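Local coordinates for 3'-5'-exonuclease (PDB 3E2V), which probably acts as a magnesium-dependent nuclease of the TatD family, incising double-stranded DNA and trimming it from the 3' end towards the 5' end, at residues T86-H90 against L141-M145; T154-G160 against L194-F200. All blocks are in the same frame, centred on the assembly; numbering follows the deposited sequence.

Interaction 1 (T86-H90 against L141-M145)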
loop_
_atom_site.group_PDB
_atom_site.type_symbol
_atom_site.label_atom_id
_atom_site.label_comp_id
_atom_site.label_asym_id
_atom_site.label_seq_id
_atom_site.Cartn_x
_atom_site.Cartn_y
_atom_site.Cartn_z
ATOM N N THR A 86 -2.652 -7.737 -0.019
ATOM C CA THR A 86 -1.852 -7.860 1.190
ATOM C C THR A 86 -2.719 -8.412 2.319
ATOM O O THR A 86 -3.957 -8.509 2.195
ATOM C CB THR A 86 -1.276 -6.468 1.627
ATOM O OG1 THR A 86 -2.321 -5.679 2.219
ATOM C CG2 THR A 86 -0.708 -5.702 0.437
ATOM N N ILE A 87 -2.048 -8.788 3.416
ATOM C CA ILE A 87 -2.671 -9.111 4.710
ATOM C C ILE A 87 -1.833 -8.486 5.809
ATOM O O ILE A 87 -0.621 -8.678 5.860
ATOM C CB ILE A 87 -2.738 -10.625 4.961
ATOM C CG1 ILE A 87 -3.568 -11.319 3.871
ATOM C CG2 ILE A 87 -3.301 -10.904 6.376
ATOM C CD1 ILE A 87 -3.568 -12.852 3.982
ATOM N N GLY A 88 -2.488 -7.747 6.686
ATOM C CA GLY A 88 -1.782 -7.066 7.777
ATOM C C GLY A 88 -2.681 -6.098 8.498
ATOM O O GLY A 88 -3.804 -5.864 8.075
ATOM N N VAL A 89 -2.184 -5.556 9.608
ATOM C CA VAL A 89 -2.940 -4.563 10.391
ATOM C C VAL A 89 -2.164 -3.255 10.468
ATOM O O VAL A 89 -1.044 -3.221 10.971
ATOM C CB VAL A 89 -3.279 -5.066 11.816
ATOM C CG1 VAL A 89 -4.162 -4.071 12.553
ATOM C CG2 VAL A 89 -3.979 -6.406 11.732
ATOM N N HIS A 90 -2.768 -2.206 9.928
ATOM C CA HIS A 90 -2.189 -0.870 9.776
ATOM C C HIS A 90 -2.194 -0.185 11.142
ATOM O O HIS A 90 -3.008 -0.523 11.999
ATOM C CB HIS A 90 -3.128 -0.182 8.773
ATOM C CG HIS A 90 -2.804 1.223 8.398
ATOM N ND1 HIS A 90 -2.943 2.287 9.258
ATOM C CD2 HIS A 90 -2.502 1.757 7.192
ATOM C CE1 HIS A 90 -2.677 3.413 8.618
ATOM N NE2 HIS A 90 -2.426 3.119 7.356
ATOM N N LEU A 141 -4.081 -13.840 13.131
ATOM C CA LEU A 141 -3.442 -13.207 11.984
ATOM C C LEU A 141 -2.412 -14.107 11.296
ATOM O O LEU A 141 -2.423 -14.249 10.071
ATOM C CB LEU A 141 -2.808 -11.885 12.432
ATOM C CG LEU A 141 -2.112 -11.075 11.342
ATOM C CD1 LEU A 141 -3.084 -10.671 10.237
ATOM C CD2 LEU A 141 -1.486 -9.849 11.973
ATOM N N TYR A 142 -1.536 -14.735 12.089
ATOM C CA TYR A 142 -0.571 -15.716 11.574
ATOM C C TYR A 142 -1.272 -16.846 10.836
ATOM O O TYR A 142 -0.901 -17.212 9.705
ATOM C CB TYR A 142 0.230 -16.279 12.756
ATOM C CG TYR A 142 1.317 -17.271 12.396
ATOM C CD1 TYR A 142 2.348 -16.920 11.522
ATOM C CD2 TYR A 142 1.334 -18.540 12.952
ATOM C CE1 TYR A 142 3.366 -17.807 11.199
ATOM C CE2 TYR A 142 2.353 -19.440 12.638
ATOM C CZ TYR A 142 3.366 -19.060 11.764
ATOM O OH TYR A 142 4.382 -19.938 11.441
ATOM N N ASP A 143 -2.307 -17.383 11.477
ATOM C CA ASP A 143 -3.076 -18.472 10.868
ATOM C C ASP A 143 -3.683 -18.069 9.522
ATOM O O ASP A 143 -3.621 -18.833 8.557
ATOM C CB ASP A 143 -4.170 -18.952 11.816
ATOM C CG ASP A 143 -3.626 -19.795 12.977
ATOM O OD1 ASP A 143 -2.428 -20.185 12.975
ATOM O OD2 ASP A 143 -4.420 -20.037 13.914
ATOM N N LEU A 144 -4.235 -16.860 9.448
ATOM C CA LEU A 144 -4.779 -16.339 8.197
ATOM C C LEU A 144 -3.724 -16.242 7.097
ATOM O O LEU A 144 -3.937 -16.680 5.965
ATOM C CB LEU A 144 -5.415 -14.968 8.421
ATOM C CG LEU A 144 -6.076 -14.333 7.197
ATOM C CD1 LEU A 144 -7.221 -15.210 6.710
ATOM C CD2 LEU A 144 -6.589 -12.941 7.564
ATOM N N MET A 145 -2.576 -15.654 7.431
ATOM C CA MET A 145 -1.467 -15.555 6.489
ATOM C C MET A 145 -1.051 -16.935 5.984
ATOM O O MET A 145 -0.896 -17.126 4.786
ATOM C CB MET A 145 -0.269 -14.842 7.138
ATOM C CG MET A 145 -0.500 -13.379 7.446
ATOM S SD MET A 145 1.016 -12.610 8.193
ATOM C CE MET A 145 0.413 -10.903 8.429
#
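The chain leaves strand 82-87 at Ile87 and runs on as a loop through Gly88 to His90, passing beside one turn of helix 132-149. Within that turn the backbone bond from Met145 N to Leu141 O measures 3.0 Å, and these same two residues set the register: the CA atoms of Ile87 and Met145 lie 6.8 Å apart, those of Gly88 and Leu141 7.6 Å. At this spacing the two backbones do not meet; helix side chains bridge the gap, as expected where a helix covers the outside of a TIM-type barrel.

Ile87 is the centre of the contact. Its CA-to-CB bond points toward the helix, and its CG2 methyl meets three side chains one helical turn apart or less: Leu141 CD1 at 3.9 Å, Leu144 CD2 at 4.0 Å and Met145 CG at 3.9 Å. The extended Met145 side chain carries its terminal methyl past the strand end, so that CE lies 3.6 Å from Ile87 O and 4.5 Å from Gly88 CA. Further along the loop, Val89 CG2 approaches Leu141 CD2 at a looser 4.3 Å. Helix 62-75 closes another flank, where Ile62 touches both Val89 and Leu141.

The two segments are thus joined by apolar packing, while backbone polar groups of the strand end find other partners: Ile87 bonds to strand 156-165, Gly88 N to Ser65 and Val89 N to Gln184. A general principle follows: with these groups satisfied by the neighbouring strand and side chains of two other helices, apolar packing can make the contact with 141-145.

Interaction 2 (T154-G160 against L194-F200)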
loop_
_atom_site.group_PDB
_atom_site.type_symbol
_atom_site.label_atom_id
_atom_site.label_comp_id
_atom_site.label_asym_id
_atom_site.label_seq_id
_atom_site.Cartn_x
_atom_site.Cartn_y
_atom_site.Cartn_z
ATOM N N THR A 154 -1.634 -18.602 -5.121
ATOM C CA THR A 154 -2.298 -17.643 -4.233
ATOM C C THR A 154 -2.203 -16.186 -4.692
ATOM O O THR A 154 -1.185 -15.774 -5.249
ATOM C CB THR A 154 -1.771 -17.750 -2.788
ATOM O OG1 THR A 154 -2.536 -16.874 -1.951
ATOM C CG2 THR A 154 -0.285 -17.399 -2.696
ATOM N N SER A 155 -3.270 -15.431 -4.425
ATOM C CA SER A 155 -3.311 -13.989 -4.699
ATOM C C SER A 155 -2.712 -13.173 -3.565
ATOM O O SER A 155 -2.484 -11.971 -3.738
ATOM C CB SER A 155 -4.746 -13.501 -4.918
ATOM O OG SER A 155 -5.415 -14.259 -5.913
ATOM N N PHE A 156 -2.474 -13.812 -2.413
ATOM C CA PHE A 156 -1.816 -13.154 -1.265
ATOM C C PHE A 156 -0.326 -13.019 -1.557
ATOM O O PHE A 156 0.380 -14.036 -1.604
ATOM C CB PHE A 156 -2.057 -14.002 -0.001
ATOM C CG PHE A 156 -1.205 -13.635 1.196
ATOM C CD1 PHE A 156 -0.975 -12.302 1.560
ATOM C CD2 PHE A 156 -0.679 -14.640 1.992
ATOM C CE1 PHE A 156 -0.200 -11.998 2.691
ATOM C CE2 PHE A 156 0.077 -14.350 3.111
ATOM C CZ PHE A 156 0.336 -13.020 3.465
ATOM N N ARG A 157 0.161 -11.790 -1.760
ATOM C CA ARG A 157 1.551 -11.600 -2.229
ATOM C C ARG A 157 2.430 -10.712 -1.353
ATOM O O ARG A 157 3.616 -10.612 -1.613
ATOM C CB ARG A 157 1.596 -11.039 -3.665
ATOM C CG ARG A 157 1.046 -11.962 -4.767
ATOM C CD ARG A 157 1.848 -13.245 -4.919
ATOM N NE ARG A 157 1.274 -14.126 -5.942
ATOM C CZ ARG A 157 1.606 -14.115 -7.234
ATOM N NH1 ARG A 157 2.511 -13.262 -7.699
ATOM N NH2 ARG A 157 1.016 -14.960 -8.076
ATOM N N SER A 158 1.875 -10.082 -0.319
ATOM C CA SER A 158 2.687 -9.177 0.497
ATOM C C SER A 158 2.075 -9.033 1.883
ATOM O O SER A 158 0.851 -9.018 2.029
ATOM C CB SER A 158 2.762 -7.795 -0.178
ATOM O OG SER A 158 3.609 -6.893 0.549
ATOM N N ILE A 159 2.931 -8.937 2.899
ATOM C CA ILE A 159 2.494 -8.718 4.278
ATOM C C ILE A 159 2.480 -7.218 4.540
ATOM O O ILE A 159 3.508 -6.553 4.385
ATOM C CB ILE A 159 3.409 -9.488 5.263
ATOM C CG1 ILE A 159 3.148 -11.001 5.110
ATOM C CG2 ILE A 159 3.192 -9.023 6.699
ATOM C CD1 ILE A 159 4.256 -11.893 5.704
ATOM N N GLY A 160 1.318 -6.703 4.923
ATOM C CA GLY A 160 1.124 -5.270 5.141
ATOM C C GLY A 160 -0.347 -4.962 4.946
ATOM O O GLY A 160 -1.110 -5.892 4.708
ATOM N N LEU A 194 6.533 -17.365 4.769
ATOM C CA LEU A 194 6.241 -15.962 5.075
ATOM C C LEU A 194 7.497 -15.106 5.054
ATOM O O LEU A 194 7.440 -13.954 4.658
ATOM C CB LEU A 194 5.530 -15.823 6.413
ATOM C CG LEU A 194 4.144 -16.498 6.525
ATOM C CD1 LEU A 194 3.466 -16.107 7.824
ATOM C CD2 LEU A 194 3.246 -16.183 5.309
ATOM N N SER A 195 8.630 -15.670 5.460
ATOM C CA SER A 195 9.889 -14.912 5.494
ATOM C C SER A 195 10.302 -14.365 4.126
ATOM O O SER A 195 11.027 -13.378 4.046
ATOM C CB SER A 195 11.025 -15.760 6.077
ATOM O OG SER A 195 10.830 -16.010 7.459
ATOM N N SER A 196 9.818 -14.993 3.063
ATOM C CA SER A 196 10.176 -14.592 1.702
ATOM C C SER A 196 9.237 -13.514 1.167
ATOM O O SER A 196 9.539 -12.876 0.160
ATOM C CB SER A 196 10.139 -15.811 0.763
ATOM O OG SER A 196 8.819 -16.314 0.598
ATOM N N TYR A 197 8.095 -13.335 1.828
ATOM C CA TYR A 197 7.123 -12.338 1.360
ATOM C C TYR A 197 7.664 -10.920 1.482
ATOM O O TYR A 197 8.285 -10.576 2.493
ATOM C CB TYR A 197 5.834 -12.423 2.172
ATOM C CG TYR A 197 4.784 -13.330 1.575
ATOM C CD1 TYR A 197 5.049 -14.679 1.327
ATOM C CD2 TYR A 197 3.517 -12.845 1.278
ATOM C CE1 TYR A 197 4.068 -15.511 0.768
ATOM C CE2 TYR A 197 2.531 -13.670 0.711
ATOM C CZ TYR A 197 2.814 -14.992 0.466
ATOM O OH TYR A 197 1.842 -15.814 -0.094
ATOM N N PRO A 198 7.440 -10.085 0.463
ATOM C CA PRO A 198 7.824 -8.678 0.598
ATOM C C PRO A 198 6.910 -7.984 1.601
ATOM O O PRO A 198 5.734 -8.373 1.745
ATOM C CB PRO A 198 7.607 -8.120 -0.818
ATOM C CG PRO A 198 6.531 -9.004 -1.422
ATOM C CD PRO A 198 6.842 -10.383 -0.859
ATOM N N LEU A 199 7.444 -6.961 2.278
ATOM C CA LEU A 199 6.669 -6.184 3.231
ATOM C C LEU A 199 6.158 -4.906 2.591
ATOM O O LEU A 199 6.899 -4.204 1.884
ATOM C CB LEU A 199 7.495 -5.857 4.483
ATOM C CG LEU A 199 8.040 -7.062 5.268
ATOM C CD1 LEU A 199 8.798 -6.573 6.499
ATOM C CD2 LEU A 199 6.922 -7.961 5.714
ATOM N N PHE A 200 4.895 -4.610 2.865
ATOM C CA PHE A 200 4.231 -3.417 2.384
ATOM C C PHE A 200 4.044 -2.514 3.591
ATOM O O PHE A 200 3.187 -2.762 4.448
ATOM C CB PHE A 200 2.906 -3.823 1.711
ATOM C CG PHE A 200 2.225 -2.711 0.974
ATOM C CD1 PHE A 200 2.640 -2.339 -0.296
ATOM C CD2 PHE A 200 1.182 -2.033 1.544
ATOM C CE1 PHE A 200 1.999 -1.315 -0.977
ATOM C CE2 PHE A 200 0.541 -0.987 0.864
ATOM C CZ PHE A 200 0.944 -0.643 -0.400
#
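Two backbone hydrogen bonds join neighbouring parallel strands of the TIM-type barrel: Phe200 N donates to Ile159 O at 2.8 Å, nearly straight at 174°, and Ile159 N donates to Pro198 O at 3.1 Å. Ile159 therefore bonds to the residues flanking its partner Leu199, the classic parallel pattern. Pro198 O also accepts from Ser158 OG at 2.9 Å. Before the strand pairing begins, Tyr197 OH reaches back to Phe156 O at 2.8 Å, fastening the loop after helix 192-195 to the start of strand 156-165. An ST turn, with Phe156 N donating to Thr154 OG1 at 3.1 Å, leads into that strand; this OG1 also bonds to Gln148 O.

Around this polar core, Phe156 and Tyr197 meet obliquely, with ring centroids 4.5 Å apart. Ile159 CD1 packs on Tyr197 CB at 3.9 Å and Leu194 CB at 4.2 Å, while Met145 of helix 132-149 adds to the same apolar layer. Phe200 points to the other face of the sheet, where its ring stacks on that of the magnesium ligand His253. At Gly160 the strands come very close: its CA lies 3.3 Å from Phe200 O, and a CB built there would clash with that oxygen.

How the interactions relate
Interactions 1 and 2 have centres 9 Å apart and follow in series along the chain: the first closes before the second opens, helix 132-149 leading directly to strand 156-165. They illustrate two complementary contacts of a TIM-type barrel, helix against sheet and strand against strand. Strands 82-87 and 156-165 are neighbours, and the contacts touch through probable hydrogen bonds from Gly160 N to Ile87 O (2.9 Å) and between Thr86 OG1 and Gly160 O (2.8 Å). Met145 O also packs against Phe156 CE2 at 3.4 Å. This shared wall leads toward the metal site: Glu161, next after Gly160, binds magnesium in a structure of this protein, though it does not hold the ion modelled here.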